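Local coordinates for protein acyl-CoA dehydrogenase (Bacillus anthracis, PDB 3OWA) that binds FAD and, as its family suggests, probably catalyses the flavin-dependent alpha,beta-dehydrogenation of acyl-CoA thioesters, at residues V27-D32 / V510-K515. Numbering follows the deposited sequence.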
loop_
_atom_site.group_PDB
_atom_site.type_symbol
_atom_site.label_atom_id
_atom_site.label_comp_id
_atom_site.label_asym_id
_atom_site.label_seq_id
_atom_site.Cartn_x
_atom_site.Cartn_y
_atom_site.Cartn_z
ATOM N N VAL A 27 26.883 10.494 -15.614
ATOM C CA VAL A 27 25.554 9.881 -15.577
ATOM C C VAL A 27 24.861 9.898 -16.928
ATOM O O VAL A 27 24.951 10.875 -17.691
ATOM C CB VAL A 27 24.611 10.506 -14.500
ATOM C CG1 VAL A 27 25.209 10.372 -13.105
ATOM C CG2 VAL A 27 24.294 11.950 -14.821
ATOM N N PHE A 28 24.177 8.801 -17.216
ATOM C CA PHE A 28 23.302 8.713 -18.377
ATOM C C PHE A 28 21.868 9.072 -17.949
ATOM O O PHE A 28 21.412 8.645 -16.888
ATOM C CB PHE A 28 23.374 7.308 -18.998
ATOM C CG PHE A 28 22.554 7.161 -20.247
ATOM C CD1 PHE A 28 23.063 7.576 -21.472
ATOM C CD2 PHE A 28 21.266 6.631 -20.189
ATOM C CE1 PHE A 28 22.308 7.469 -22.635
ATOM C CE2 PHE A 28 20.493 6.529 -21.333
ATOM C CZ PHE A 28 21.022 6.938 -22.568
ATOM N N THR A 29 21.177 9.878 -18.756
ATOM C CA THR A 29 19.813 10.304 -18.447
ATOM C C THR A 29 18.900 10.121 -19.666
ATOM O O THR A 29 19.389 10.003 -20.776
ATOM C CB THR A 29 19.751 11.809 -18.014
ATOM O OG1 THR A 29 19.821 12.624 -19.171
ATOM C CG2 THR A 29 20.863 12.185 -17.037
ATOM N N PRO A 30 17.567 10.136 -19.465
ATOM C CA PRO A 30 16.710 10.056 -20.645
ATOM C C PRO A 30 16.958 11.154 -21.692
ATOM O O PRO A 30 16.631 10.951 -22.869
ATOM C CB PRO A 30 15.295 10.145 -20.063
ATOM C CG PRO A 30 15.414 9.545 -18.652
ATOM C CD PRO A 30 16.818 9.916 -18.205
ATOM N N GLU A 31 17.535 12.296 -21.290
ATOM C CA GLU A 31 17.836 13.387 -22.237
ATOM C C GLU A 31 18.966 12.999 -23.205
ATOM O O GLU A 31 19.125 13.594 -24.277
ATOM C CB GLU A 31 18.150 14.716 -21.494
ATOM C CG GLU A 31 16.936 15.413 -20.860
ATOM C CD GLU A 31 16.250 14.592 -19.720
ATOM O OE1 GLU A 31 16.915 14.195 -18.745
ATOM O OE2 GLU A 31 15.028 14.366 -19.800
ATOM N N ASP A 32 19.717 11.965 -22.827
ATOM C CA ASP A 32 20.771 11.395 -23.643
ATOM C C ASP A 32 20.298 10.341 -24.668
ATOM O O ASP A 32 21.120 9.811 -25.408
ATOM C CB ASP A 32 21.844 10.804 -22.718
ATOM C CG ASP A 32 22.463 11.863 -21.790
ATOM O OD1 ASP A 32 22.738 12.976 -22.293
ATOM O OD2 ASP A 32 22.669 11.605 -20.584
ATOM N N VAL A 510 19.208 14.954 -8.851
ATOM C CA VAL A 510 20.002 16.201 -8.853
ATOM C C VAL A 510 20.852 16.316 -10.116
ATOM O O VAL A 510 20.821 17.339 -10.807
ATOM C CB VAL A 510 20.899 16.340 -7.609
ATOM C CG1 VAL A 510 21.846 17.542 -7.762
ATOM C CG2 VAL A 510 20.048 16.536 -6.375
ATOM N N LEU A 511 21.580 15.243 -10.420
ATOM C CA LEU A 511 22.539 15.247 -11.516
ATOM C C LEU A 511 21.836 15.335 -12.841
ATOM O O LEU A 511 22.306 16.037 -13.735
ATOM C CB LEU A 511 23.467 14.028 -11.458
ATOM C CG LEU A 511 24.464 14.043 -10.290
ATOM C CD1 LEU A 511 25.284 12.751 -10.250
ATOM C CD2 LEU A 511 25.375 15.264 -10.368
ATOM N N ARG A 512 20.696 14.647 -12.968
ATOM C CA ARG A 512 19.916 14.724 -14.207
ATOM C C ARG A 512 19.389 16.139 -14.443
ATOM O O ARG A 512 19.424 16.646 -15.579
ATOM C CB ARG A 512 18.755 13.714 -14.212
ATOM C CG ARG A 512 17.849 13.858 -15.411
ATOM C CD ARG A 512 16.710 12.880 -15.350
ATOM N NE ARG A 512 15.860 13.048 -16.512
ATOM C CZ ARG A 512 14.701 12.431 -16.679
ATOM N NH1 ARG A 512 14.260 11.575 -15.747
ATOM N NH2 ARG A 512 13.992 12.655 -17.780
ATOM N N THR A 513 18.908 16.772 -13.380
ATOM C CA THR A 513 18.389 18.126 -13.488
ATOM C C THR A 513 19.564 19.116 -13.789
ATOM O O THR A 513 19.455 19.989 -14.646
ATOM C CB THR A 513 17.592 18.521 -12.218
ATOM O OG1 THR A 513 16.558 17.535 -11.964
ATOM C CG2 THR A 513 16.988 19.924 -12.365
ATOM N N GLU A 514 20.678 18.934 -13.092
ATOM C CA GLU A 514 21.879 19.732 -13.302
ATOM C C GLU A 514 22.350 19.620 -14.747
ATOM O O GLU A 514 22.631 20.638 -15.403
ATOM C CB GLU A 514 22.972 19.250 -12.352
ATOM C CG GLU A 514 24.172 20.182 -12.258
ATOM C CD GLU A 514 25.311 19.598 -11.415
ATOM O OE1 GLU A 514 25.022 18.883 -10.415
ATOM O OE2 GLU A 514 26.496 19.847 -11.771
ATOM N N LYS A 515 22.411 18.390 -15.256
ATOM C CA LYS A 515 22.771 18.178 -16.649
ATOM C C LYS A 515 21.818 18.875 -17.631
ATOM O O LYS A 515 22.269 19.495 -18.606
ATOM C CB LYS A 515 22.919 16.680 -16.967
ATOM C CG LYS A 515 22.901 16.394 -18.467
ATOM C CD LYS A 515 24.065 15.567 -18.949
ATOM C CE LYS A 515 24.184 14.249 -18.266
ATOM N NZ LYS A 515 24.946 13.334 -19.172
HETATM O O HOH W 1 19.440 15.511 -18.376
#
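D32 OD2 is gripped by two donors tilted to opposite faces of its carboxylate plane. K515 NZ meets D32 OD2 at 3.2 Å, on the syn side and 22° out of that plane. T29 N meets D32 OD2 at 2.9 Å on the anti side, tilted to the other face. The D32 and K515 side chains meet tip to tip in a salt bridge. The K515 chain leaves with CG anti to the backbone N (chi1 164°), then bends at chi2 and chi3. K515 NZ also donates to V27 O at 2.9 Å, nearly in line with the carbonyl bond. One ammonium thus ties two points of the loop to helix 490-520.

The second ion pair joins E31 and R512. R512 runs fully extended and presents its guanidinium side-on. R512 NE donates to E31 OE1 at 2.7 Å, and R512 NH2 to E31 OE2 at 2.8 Å, almost straight. Both oxygens use syn lone pairs, and the two planes lie only 17° apart. P30 CG covers one face of the R512 guanidinium, 3.4 Å above the plane and offset toward the rim. T29 CG2 packs on R512 CB and CG. A water joins T29 OG1, E31 OE1 and R512 O. Beyond these, V27 CG1 touches L511 CD1 at 3.7 Å.

R512 NH1 forms a salt bridge with E322 and a hydrogen bond with S323, both on helix 305-336. R512 therefore links the loop before helix 35-52 to helices 490-520 and 305-336. Two acids of one short 3-10 segment each take a basic partner, and this pairing probably balances the charges and fixes how the N-terminal loop lies on the helix.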